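Local coordinates for protein glutamate--LysW ligase ArgX (Sulfolobus tokodaii, PDB 3VPB) that probably catalyses the ATP-dependent joining of glutamate, through its amino group, to the gamma-carboxyl of the C-terminal glutamate of the carrier protein LysW in arginine biosynthesis, at residues 99-103 with 244-249; 85-91 with 127-131; 116-120 with 164-168. All blocks are in the same frame, centred on the assembly; numbering follows the deposited sequence. Where two conformers were deposited one is given.

Contact 1 (99-103 with 244-249). With ADP (adenosine-5'-diphosphate), chain L.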
loop_
_atom_site.group_PDB
_atom_site.type_symbol
_atom_site.label_atom_id
_atom_site.label_comp_id
_atom_site.label_asym_id
_atom_site.label_seq_id
_atom_site.Cartn_x
_atom_site.Cartn_y
_atom_site.Cartn_z
ATOM N N ILE B 99 -30.258 12.863 14.952
ATOM C CA ILE B 99 -29.965 13.670 13.779
ATOM C C ILE B 99 -30.107 12.786 12.546
ATOM O O ILE B 99 -29.609 11.668 12.533
ATOM C CB ILE B 99 -28.569 14.293 13.862
ATOM C CG1 ILE B 99 -28.566 15.442 14.858
ATOM C CG2 ILE B 99 -28.066 14.760 12.490
ATOM C CD1 ILE B 99 -29.233 16.705 14.351
ATOM N N PRO B 100 -30.800 13.281 11.507
ATOM C CA PRO B 100 -31.028 12.438 10.336
ATOM C C PRO B 100 -29.731 12.306 9.547
ATOM O O PRO B 100 -28.996 13.291 9.382
ATOM C CB PRO B 100 -32.088 13.229 9.547
ATOM C CG PRO B 100 -31.781 14.646 9.913
ATOM C CD PRO B 100 -31.503 14.571 11.390
ATOM N N ILE B 101 -29.421 11.071 9.161
ATOM C CA ILE B 101 -28.227 10.760 8.383
ATOM C C ILE B 101 -28.698 9.897 7.247
ATOM O O ILE B 101 -29.805 9.346 7.289
ATOM C CB ILE B 101 -27.149 9.996 9.254
ATOM C CG1 ILE B 101 -27.689 8.611 9.674
ATOM C CG2 ILE B 101 -26.683 10.903 10.423
ATOM C CD1 ILE B 101 -26.647 7.632 10.285
ATOM N N PRO B 102 -27.883 9.752 6.189
ATOM C CA PRO B 102 -28.406 8.858 5.153
ATOM C C PRO B 102 -28.594 7.439 5.677
ATOM O O PRO B 102 -27.825 6.987 6.530
ATOM C CB PRO B 102 -27.299 8.860 4.088
ATOM C CG PRO B 102 -26.521 10.134 4.348
ATOM C CD PRO B 102 -26.564 10.301 5.856
ATOM N N ASP B 103 -29.617 6.740 5.194
ATOM C CA ASP B 103 -29.825 5.343 5.616
ATOM C C ASP B 103 -28.588 4.533 5.267
ATOM O O ASP B 103 -28.231 4.467 4.099
ATOM C CB ASP B 103 -31.039 4.765 4.904
ATOM C CG ASP B 103 -32.348 5.281 5.466
ATOM O OD1 ASP B 103 -32.349 5.899 6.551
ATOM O OD2 ASP B 103 -33.388 5.027 4.829
ATOM N N LYS B 244 -37.549 13.545 3.154
ATOM C CA LYS B 244 -37.078 13.727 4.541
ATOM C C LYS B 244 -36.472 15.095 4.864
ATOM O O LYS B 244 -36.264 15.425 6.037
ATOM C CB LYS B 244 -36.073 12.628 4.922
ATOM C CG LYS B 244 -36.627 11.209 4.894
ATOM C CD LYS B 244 -35.603 10.190 5.421
ATOM C CE LYS B 244 -34.588 9.745 4.362
ATOM N NZ LYS B 244 -33.607 8.765 4.959
ATOM N N GLY B 245 -36.168 15.882 3.838
ATOM C CA GLY B 245 -35.549 17.183 4.011
ATOM C C GLY B 245 -34.067 17.083 4.273
ATOM O O GLY B 245 -33.352 16.339 3.587
ATOM N N TYR B 246 -33.595 17.832 5.269
ATOM C CA TYR B 246 -32.143 17.943 5.479
ATOM C C TYR B 246 -31.592 16.708 6.187
ATOM O O TYR B 246 -32.106 16.277 7.227
ATOM C CB TYR B 246 -31.771 19.195 6.261
ATOM C CG TYR B 246 -32.139 20.492 5.572
ATOM C CD1 TYR B 246 -31.647 20.780 4.300
ATOM C CD2 TYR B 246 -32.964 21.433 6.199
ATOM C CE1 TYR B 246 -31.975 21.984 3.644
ATOM C CE2 TYR B 246 -33.294 22.649 5.554
ATOM C CZ TYR B 246 -32.788 22.904 4.284
ATOM O OH TYR B 246 -33.095 24.073 3.636
ATOM N N VAL B 247 -30.525 16.172 5.617
ATOM C CA VAL B 247 -29.876 14.965 6.116
ATOM C C VAL B 247 -28.403 15.324 6.270
ATOM O O VAL B 247 -27.790 15.824 5.321
ATOM C CB VAL B 247 -30.079 13.800 5.092
ATOM C CG1 VAL B 247 -29.438 12.547 5.577
ATOM C CG2 VAL B 247 -31.559 13.504 4.872
ATOM N N VAL B 248 -27.825 15.068 7.442
ATOM C CA VAL B 248 -26.400 15.368 7.646
ATOM C C VAL B 248 -25.554 14.239 7.074
ATOM O O VAL B 248 -25.727 13.061 7.440
ATOM C CB VAL B 248 -26.059 15.612 9.138
ATOM C CG1 VAL B 248 -24.569 15.957 9.292
ATOM C CG2 VAL B 248 -26.920 16.741 9.679
ATOM N N ASN B 249 -24.664 14.601 6.156
ATOM C CA ASN B 249 -23.793 13.651 5.506
ATOM C C ASN B 249 -22.430 13.495 6.186
ATOM O O ASN B 249 -21.906 12.382 6.275
ATOM C CB ASN B 249 -23.619 14.082 4.056
ATOM C CG ASN B 249 -22.900 13.060 3.220
ATOM O OD1 ASN B 249 -23.025 11.855 3.432
ATOM N ND2 ASN B 249 -22.151 13.543 2.237
HETATM P PB ADP L . -15.884 13.729 1.479
HETATM O O1B ADP L . -15.428 13.742 2.889
HETATM O O2B ADP L . -16.332 15.066 0.911
HETATM O O3B ADP L . -15.002 12.985 0.517
HETATM P PA ADP L . -18.731 13.164 1.330
HETATM O O1A ADP L . -19.476 12.039 2.042
HETATM O O2A ADP L . -18.952 14.625 1.650
HETATM O O3A ADP L . -17.180 12.770 1.491
HETATM O "O5'" ADP L . -19.006 12.933 -0.235
HETATM C "C5'" ADP L . -18.515 13.795 -1.262
HETATM C "C4'" ADP L . -19.640 14.149 -2.216
HETATM O "O4'" ADP L . -20.247 12.939 -2.682
HETATM C "C3'" ADP L . -20.750 14.913 -1.488
HETATM O "O3'" ADP L . -20.522 16.326 -1.545
HETATM C "C2'" ADP L . -21.985 14.525 -2.267
HETATM O "O2'" ADP L . -22.096 15.318 -3.457
HETATM C "C1'" ADP L . -21.669 13.115 -2.689
HETATM N N9 ADP L . -22.260 12.145 -1.748
HETATM C C8 ADP L . -21.643 11.492 -0.730
HETATM N N7 ADP L . -22.520 10.658 -0.152
HETATM C C5 ADP L . -23.694 10.773 -0.804
HETATM C C6 ADP L . -25.038 10.196 -0.683
HETATM N N6 ADP L . -25.286 9.267 0.260
HETATM N N1 ADP L . -25.985 10.558 -1.599
HETATM C C2 ADP L . -25.750 11.462 -2.557
HETATM N N3 ADP L . -24.536 12.055 -2.691
HETATM C C4 ADP L . -23.515 11.747 -1.847
HETATM O O HOH W 1 -32.491 10.364 7.215
#

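Contact 2 (85-91 with 127-131). With ADP (adenosine-5'-diphosphate), chain L.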
loop_
_atom_site.group_PDB
_atom_site.type_symbol
_atom_site.label_atom_id
_atom_site.label_comp_id
_atom_site.label_asym_id
_atom_site.label_seq_id
_atom_site.Cartn_x
_atom_site.Cartn_y
_atom_site.Cartn_z
ATOM N N GLY B 85 -13.222 13.211 11.662
ATOM C CA GLY B 85 -12.384 12.640 10.593
ATOM C C GLY B 85 -12.778 11.221 10.221
ATOM O O GLY B 85 -12.223 10.633 9.282
ATOM N N ASP B 86 -13.685 10.631 10.986
ATOM C CA ASP B 86 -14.159 9.285 10.702
ATOM C C ASP B 86 -15.669 9.260 10.532
ATOM O O ASP B 86 -16.418 9.493 11.502
ATOM C CB ASP B 86 -13.738 8.343 11.809
ATOM C CG ASP B 86 -13.935 6.899 11.416
ATOM O OD1 ASP B 86 -12.908 6.220 11.270
ATOM O OD2 ASP B 86 -15.110 6.463 11.235
ATOM N N LYS B 87 -16.119 9.020 9.301
ATOM C CA LYS B 87 -17.545 9.078 8.990
ATOM C C LYS B 87 -18.385 8.080 9.780
ATOM O O LYS B 87 -19.504 8.418 10.159
ATOM C CB LYS B 87 -17.802 8.918 7.496
ATOM C CG LYS B 87 -17.280 10.103 6.686
ATOM C CD LYS B 87 -17.815 10.061 5.262
ATOM C CE LYS B 87 -17.375 11.313 4.484
ATOM N NZ LYS B 87 -15.907 11.232 4.185
ATOM N N ILE B 88 -17.847 6.898 10.082
ATOM C CA ILE B 88 -18.615 5.908 10.876
ATOM C C ILE B 88 -18.797 6.397 12.310
ATOM O O ILE B 88 -19.901 6.291 12.869
ATOM C CB ILE B 88 -17.993 4.480 10.815
ATOM C CG1 ILE B 88 -18.106 3.933 9.386
ATOM C CG2 ILE B 88 -18.649 3.524 11.881
ATOM C CD1 ILE B 88 -17.254 2.695 9.109
ATOM N N LEU B 89 -17.729 6.947 12.891
ATOM C CA LEU B 89 -17.816 7.484 14.263
ATOM C C LEU B 89 -18.771 8.683 14.331
ATOM O O LEU B 89 -19.523 8.840 15.310
ATOM C CB LEU B 89 -16.417 7.863 14.776
ATOM C CG LEU B 89 -15.398 6.716 14.784
ATOM C CD1 LEU B 89 -14.199 7.230 15.501
ATOM C CD2 LEU B 89 -15.957 5.443 15.453
ATOM N N THR B 90 -18.725 9.522 13.299
ATOM C CA THR B 90 -19.633 10.671 13.183
ATOM C C THR B 90 -21.083 10.186 13.088
ATOM O O THR B 90 -21.951 10.647 13.834
ATOM C CB THR B 90 -19.291 11.540 11.959
ATOM O OG1 THR B 90 -18.027 12.170 12.169
ATOM C CG2 THR B 90 -20.340 12.617 11.728
ATOM N N TYR B 91 -21.347 9.263 12.166
ATOM C CA TYR B 91 -22.731 8.750 11.998
ATOM C C TYR B 91 -23.205 8.099 13.293
ATOM O O TYR B 91 -24.367 8.261 13.682
ATOM C CB TYR B 91 -22.825 7.739 10.844
ATOM C CG TYR B 91 -22.743 8.330 9.452
ATOM C CD1 TYR B 91 -22.055 7.649 8.446
ATOM C CD2 TYR B 91 -23.360 9.539 9.127
ATOM C CE1 TYR B 91 -21.970 8.156 7.154
ATOM C CE2 TYR B 91 -23.280 10.075 7.845
ATOM C CZ TYR B 91 -22.593 9.374 6.860
ATOM O OH TYR B 91 -22.532 9.878 5.602
ATOM N N LYS B 127 -18.803 4.519 0.295
ATOM C CA LYS B 127 -17.619 5.319 0.540
ATOM C C LYS B 127 -16.917 4.834 1.800
ATOM O O LYS B 127 -17.548 4.217 2.668
ATOM C CB LYS B 127 -17.966 6.818 0.617
ATOM C CG LYS B 127 -18.888 7.155 1.806
ATOM C CD LYS B 127 -19.571 8.519 1.610
ATOM C CE LYS B 127 -20.517 8.803 2.778
ATOM N NZ LYS B 127 -21.371 10.025 2.448
ATOM N N PRO B 128 -15.610 5.095 1.900
ATOM C CA PRO B 128 -14.904 4.660 3.113
ATOM C C PRO B 128 -15.114 5.687 4.241
ATOM O O PRO B 128 -15.521 6.816 3.952
ATOM C CB PRO B 128 -13.438 4.643 2.683
ATOM C CG PRO B 128 -13.424 4.741 1.182
ATOM C CD PRO B 128 -14.686 5.503 0.819
ATOM N N PRO B 129 -14.799 5.316 5.488
ATOM C CA PRO B 129 -14.951 6.241 6.601
ATOM C C PRO B 129 -13.912 7.351 6.628
ATOM O O PRO B 129 -14.147 8.380 7.233
ATOM C CB PRO B 129 -14.829 5.333 7.836
ATOM C CG PRO B 129 -13.991 4.184 7.395
ATOM C CD PRO B 129 -14.381 3.975 5.937
ATOM N N ILE B 130 -12.764 7.128 6.009
ATOM C CA ILE B 130 -11.754 8.172 5.935
ATOM C C ILE B 130 -11.609 8.630 4.510
ATOM O O ILE B 130 -11.838 7.864 3.563
ATOM C CB ILE B 130 -10.376 7.748 6.513
ATOM C CG1 ILE B 130 -9.958 6.359 6.003
ATOM C CG2 ILE B 130 -10.402 7.809 8.027
ATOM C CD1 ILE B 130 -8.550 5.963 6.442
ATOM N N GLY B 131 -11.270 9.902 4.365
ATOM C CA GLY B 131 -11.102 10.506 3.075
ATOM C C GLY B 131 -11.769 11.862 3.073
ATOM O O GLY B 131 -12.545 12.200 3.990
HETATM P PB ADP L . -15.884 13.729 1.479
HETATM O O1B ADP L . -15.428 13.742 2.889
HETATM O O2B ADP L . -16.332 15.066 0.911
HETATM O O3B ADP L . -15.002 12.985 0.517
HETATM P PA ADP L . -18.731 13.164 1.330
HETATM O O1A ADP L . -19.476 12.039 2.042
HETATM O O2A ADP L . -18.952 14.625 1.650
HETATM O O3A ADP L . -17.180 12.770 1.491
HETATM O "O5'" ADP L . -19.006 12.933 -0.235
HETATM C "C5'" ADP L . -18.515 13.795 -1.262
HETATM C "C4'" ADP L . -19.640 14.149 -2.216
HETATM O "O4'" ADP L . -20.247 12.939 -2.682
HETATM C "C3'" ADP L . -20.750 14.913 -1.488
HETATM O "O3'" ADP L . -20.522 16.326 -1.545
HETATM C "C2'" ADP L . -21.985 14.525 -2.267
HETATM O "O2'" ADP L . -22.096 15.318 -3.457
HETATM C "C1'" ADP L . -21.669 13.115 -2.689
HETATM N N9 ADP L . -22.260 12.145 -1.748
HETATM C C8 ADP L . -21.643 11.492 -0.730
HETATM N N7 ADP L . -22.520 10.658 -0.152
HETATM C C5 ADP L . -23.694 10.773 -0.804
HETATM C C6 ADP L . -25.038 10.196 -0.683
HETATM N N6 ADP L . -25.286 9.267 0.260
HETATM N N1 ADP L . -25.985 10.558 -1.599
HETATM C C2 ADP L . -25.750 11.462 -2.557
HETATM N N3 ADP L . -24.536 12.055 -2.691
HETATM C C4 ADP L . -23.515 11.747 -1.847
HETATM O O HOH W 2 -11.061 11.591 6.887
HETATM O O HOH W 3 -14.165 11.352 6.458
HETATM O O HOH W 4 -15.537 9.134 2.557
#

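Contact 3 (116-120 with 164-168). With ADP (adenosine-5'-diphosphate), chain L.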
loop_
_atom_site.group_PDB
_atom_site.type_symbol
_atom_site.label_atom_id
_atom_site.label_comp_id
_atom_site.label_asym_id
_atom_site.label_seq_id
_atom_site.Cartn_x
_atom_site.Cartn_y
_atom_site.Cartn_z
ATOM N N ALA B 116 -24.448 -6.352 1.785
ATOM C CA ALA B 116 -25.032 -5.015 1.938
ATOM C C ALA B 116 -25.698 -4.510 0.661
ATOM O O ALA B 116 -26.816 -3.995 0.717
ATOM C CB ALA B 116 -23.987 -3.997 2.443
ATOM N N TYR B 117 -25.016 -4.640 -0.480
ATOM C CA TYR B 117 -25.600 -4.256 -1.777
ATOM C C TYR B 117 -26.873 -5.038 -2.024
ATOM O O TYR B 117 -27.901 -4.468 -2.435
ATOM C CB TYR B 117 -24.627 -4.539 -2.955
ATOM C CG TYR B 117 -23.279 -3.826 -2.922
ATOM C CD1 TYR B 117 -22.238 -4.249 -3.776
ATOM C CD2 TYR B 117 -23.029 -2.749 -2.067
ATOM C CE1 TYR B 117 -20.998 -3.614 -3.766
ATOM C CE2 TYR B 117 -21.779 -2.118 -2.031
ATOM C CZ TYR B 117 -20.770 -2.555 -2.902
ATOM O OH TYR B 117 -19.528 -1.965 -2.915
ATOM N N GLU B 118 -26.793 -6.345 -1.783
ATOM C CA GLU B 118 -27.938 -7.254 -1.938
ATOM C C GLU B 118 -29.119 -6.911 -1.017
ATOM O O GLU B 118 -30.279 -7.074 -1.420
ATOM C CB GLU B 118 -27.502 -8.714 -1.762
ATOM C CG GLU B 118 -26.634 -9.209 -2.917
ATOM C CD GLU B 118 -25.954 -10.542 -2.653
ATOM O OE1 GLU B 118 -25.908 -10.988 -1.472
ATOM O OE2 GLU B 118 -25.469 -11.151 -3.650
ATOM N N GLN B 119 -28.836 -6.429 0.192
ATOM C CA GLN B 119 -29.890 -6.080 1.163
ATOM C C GLN B 119 -30.598 -4.793 0.801
ATOM O O GLN B 119 -31.804 -4.673 1.017
ATOM C CB GLN B 119 -29.326 -5.951 2.586
ATOM C CG GLN B 119 -29.083 -7.297 3.259
ATOM C CD GLN B 119 -28.411 -7.193 4.622
ATOM O OE1 GLN B 119 -27.799 -8.158 5.094
ATOM N NE2 GLN B 119 -28.531 -6.038 5.262
ATOM N N ARG B 120 -29.829 -3.849 0.260
ATOM C CA ARG B 120 -30.263 -2.485 -0.056
ATOM C C ARG B 120 -30.809 -2.334 -1.473
ATOM O O ARG B 120 -31.710 -1.540 -1.722
ATOM C CB ARG B 120 -29.056 -1.568 -0.008
ATOM C CG ARG B 120 -28.735 -0.958 1.280
ATOM C CD ARG B 120 -28.178 0.425 0.971
ATOM N NE ARG B 120 -29.304 1.323 0.769
ATOM C CZ ARG B 120 -29.931 1.939 1.758
ATOM N NH1 ARG B 120 -29.505 1.796 3.017
ATOM N NH2 ARG B 120 -30.965 2.711 1.477
ATOM N N HIS B 164 -16.693 -0.370 4.387
ATOM C CA HIS B 164 -17.616 0.227 3.433
ATOM C C HIS B 164 -18.794 0.845 4.158
ATOM O O HIS B 164 -19.489 0.134 4.891
ATOM C CB HIS B 164 -18.208 -0.827 2.514
ATOM C CG HIS B 164 -17.200 -1.564 1.675
ATOM N ND1 HIS B 164 -17.154 -1.447 0.305
ATOM C CD2 HIS B 164 -16.272 -2.491 2.005
ATOM C CE1 HIS B 164 -16.215 -2.243 -0.176
ATOM N NE2 HIS B 164 -15.651 -2.877 0.837
ATOM N N ILE B 165 -19.060 2.117 3.866
ATOM C CA ILE B 165 -20.321 2.752 4.269
ATOM C C ILE B 165 -21.237 2.698 3.050
ATOM O O ILE B 165 -21.001 3.392 2.071
ATOM C CB ILE B 165 -20.145 4.205 4.710
ATOM C CG1 ILE B 165 -19.055 4.307 5.797
ATOM C CG2 ILE B 165 -21.490 4.765 5.222
ATOM C CD1 ILE B 165 -18.700 5.778 6.183
ATOM N N VAL B 166 -22.257 1.858 3.120
ATOM C CA VAL B 166 -23.147 1.618 1.995
ATOM C C VAL B 166 -24.444 2.342 2.298
ATOM O O VAL B 166 -25.132 1.980 3.243
ATOM C CB VAL B 166 -23.424 0.115 1.864
ATOM C CG1 VAL B 166 -24.427 -0.164 0.733
ATOM C CG2 VAL B 166 -22.090 -0.675 1.672
ATOM N N GLN B 167 -24.806 3.337 1.489
ATOM C CA GLN B 167 -25.952 4.156 1.882
ATOM C C GLN B 167 -26.836 4.582 0.735
ATOM O O GLN B 167 -26.479 4.470 -0.443
ATOM C CB GLN B 167 -25.516 5.376 2.717
ATOM C CG GLN B 167 -24.249 6.037 2.278
ATOM C CD GLN B 167 -23.930 7.375 2.961
ATOM O OE1 GLN B 167 -23.627 8.318 2.263
ATOM N NE2 GLN B 167 -23.965 7.447 4.318
ATOM N N GLU B 168 -28.007 5.058 1.096
ATOM C CA GLU B 168 -28.955 5.548 0.097
ATOM C C GLU B 168 -28.350 6.725 -0.651
ATOM O O GLU B 168 -27.594 7.517 -0.087
ATOM C CB GLU B 168 -30.279 5.957 0.752
ATOM C CG GLU B 168 -30.144 7.039 1.775
ATOM C CD GLU B 168 -31.494 7.520 2.302
ATOM O OE1 GLU B 168 -32.461 7.623 1.495
ATOM O OE2 GLU B 168 -31.580 7.810 3.521
HETATM P PB ADP L . -15.884 13.729 1.479
HETATM O O1B ADP L . -15.428 13.742 2.889
HETATM O O2B ADP L . -16.332 15.066 0.911
HETATM O O3B ADP L . -15.002 12.985 0.517
HETATM P PA ADP L . -18.731 13.164 1.330
HETATM O O1A ADP L . -19.476 12.039 2.042
HETATM O O2A ADP L . -18.952 14.625 1.650
HETATM O O3A ADP L . -17.180 12.770 1.491
HETATM O "O5'" ADP L . -19.006 12.933 -0.235
HETATM C "C5'" ADP L . -18.515 13.795 -1.262
HETATM C "C4'" ADP L . -19.640 14.149 -2.216
HETATM O "O4'" ADP L . -20.247 12.939 -2.682
HETATM C "C3'" ADP L . -20.750 14.913 -1.488
HETATM O "O3'" ADP L . -20.522 16.326 -1.545
HETATM C "C2'" ADP L . -21.985 14.525 -2.267
HETATM O "O2'" ADP L . -22.096 15.318 -3.457
HETATM C "C1'" ADP L . -21.669 13.115 -2.689
HETATM N N9 ADP L . -22.260 12.145 -1.748
HETATM C C8 ADP L . -21.643 11.492 -0.730
HETATM N N7 ADP L . -22.520 10.658 -0.152
HETATM C C5 ADP L . -23.694 10.773 -0.804
HETATM C C6 ADP L . -25.038 10.196 -0.683
HETATM N N6 ADP L . -25.286 9.267 0.260
HETATM N N1 ADP L . -25.985 10.558 -1.599
HETATM C C2 ADP L . -25.750 11.462 -2.557
HETATM N N3 ADP L . -24.536 12.055 -2.691
HETATM C C4 ADP L . -23.515 11.747 -1.847
#

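Contact 1 (99-103 with 244-249)
Pro100 and Val248 share the one direct hydrogen bond of this contact: Val248 N gives its proton to Pro100 O at 2.9 Å, from a position tilted 30° out of the carbonyl plane. Next to it, Val248 O receives a CA-H...O contact from Ile101 CA. The loop 99-103 runs almost perpendicular to strand 245-249, so the contact is a crossing centred on Val247 and Val248. Ile99 CG2 lies 3.6 Å from Val248 CG2 at the start of the loop. Further along, the chi1 of -179° that puts Val247 CG1 anti to the backbone N carries this methyl over the peptide joining Ile101 to Pro102, 3.2 Å from Ile101 C. Pro102 CD sits against the same methyl at 3.7 Å.

On the solvent-exposed side the Lys244 chain bends at chi3 and brings NZ to a long salt bridge with Asp103 OD1 (3.5 Å). A water links the same ammonium to Ile101 O, while the stronger partner of Lys244 is Glu168, whose carboxylate also accepts from Asp103 N. At the other end Asn249 reaches the nucleotide, ND2 making a weak bond to ADP O1A (3.1 Å) while OD1 accepts from Lys127. The loop thus crosses the edge strand, within this chain, of the five-stranded antiparallel sheet beside the nucleotide, in the ATP-grasp fold, whose two alpha+beta subdomains hold ADP between them.

Contact 2 (85-91 with 127-131)
Lys87, in the first turn of its helix, and Pro129, in the loop after strand 124-127, are joined backbone to backbone: Lys87 N donates to Pro129 O over 2.9 Å, nearly straight at 177°, in the carbonyl plane and on a lone pair. The helix begins here, with Asp86 as its N-cap; OD2 accepts from Leu89 N and, weakly, from Ile88 N. The same oxygen lies against Pro129 CB, and Ile88 CD1 packs on that carbon at 3.8 Å, both side chains lying alongside the proline ring. Tyr62 of the second subunit closes over this patch, its hydroxyl bonded to Asp86 OD1.

Two lysines lead from this base to ADP, their chains crossing at about a right angle where Lys87 CD meets Lys127 CE (3.9 Å). Lys87 runs extended to CE and then turns at chi4 (72°), which directs NZ to the beta-phosphate oxygen O1B of ADP at 2.9 Å, with a weak bond to the bridging O3A. Two waters also accept from this ammonium; one donates to Pro128 O, the other lies within bonding distance of Pro129 O and Gly131 O, not necessarily serving both at once. Lys127, extended beyond CG, places NZ 2.8 Å from ADP O1A and 2.9 Å from ADP N7. Gln167 OE1, like Asn249, accepts from it too, and Tyr91 OH, held mainly by Gln167 NE2, is a weak acceptor at 3.4 Å; acceptors outnumber the three protons, so the bonds are probably shared.

A methionine in place of Lys87 would probably leave ADP O1B without this positive mate and the two waters without their donor. The lysines, one at each phosphate, probably offset part of the diphosphate's negative charge.

Contact 3 (116-120 with 164-168)
Val166 is overlapped by three side chains of helix 116-120, its two methyls sharing the work. CG2 meets Ala116 CB at 3.9 Å, while CG1 takes the aliphatic part of Arg120, with CD 3.8 Å away. With CG1 anti to the backbone N (chi1 177°), CG2 faces Ala116 and CG1 faces Arg120, and the Tyr117 ring touches both. The segments run nearly parallel, their axes 11° apart and 9.2 Å from each other at closest approach. Beyond the valine, Tyr117 extends across toward His164. Their polar atoms do not rely on each other, since Tyr117 OH and His164 ND1 are both bonded to the same carboxylate oxygen of Asp126.

Arg120 slides past Val166 in the opposite direction and, bending at chi2 and chi3, lays its guanidinium over the backbone at the far end of the segment. One face covers Glu168 N, which lies 3.7 Å above the plane and over its centre, and NH2 comes within 3.4 Å of Glu168 CB. The charged ends stay apart, Arg120 NH2 being 5.1 Å from Glu168 OE1; the carboxylate is engaged elsewhere, chiefly by Lys244, with a weak bond to His241 among its partners.

On the other side of the strand Gln167 CB points away from the helix, and the extended chain beyond CG ends at ADP. Gln167 OE1 accepts from ADP N6 at 2.8 Å, and Glu168 O accepts from the same amino group at 2.9 Å. Two acceptors directed at one exocyclic amine are consistent with recognition of adenine; Gln167 NE2, bonded to Ser104 OG, is likely to keep OE1 turned to the base, and a guanine, with an oxygen at that position, would probably offer no proton there.

All three contacts lie in the ATP-grasp domain, their centres 15 to 16 Å apart, and all reach ADP, contacts 1 and 2 at the phosphates, contact 2 also at N7 and contact 3 at the adenine amino group. In chain order, 85-91, 99-103 and 116-120 come first, followed by 127-131, 164-168 and 244-249; contact 3 is nested within the loop closed by contact 1, whereas contact 2 crosses both. Contacts 2 and 3 share the four-stranded antiparallel sheet, where Lys127 pairs with Ile165, and both touch the second subunit. Contact 1 brings in the five-stranded sheet. The principle is that a nucleotide cleft is assembled from distant stretches of chain: Tyr91, Gln167 and Asn249 interlock where the contacts converge.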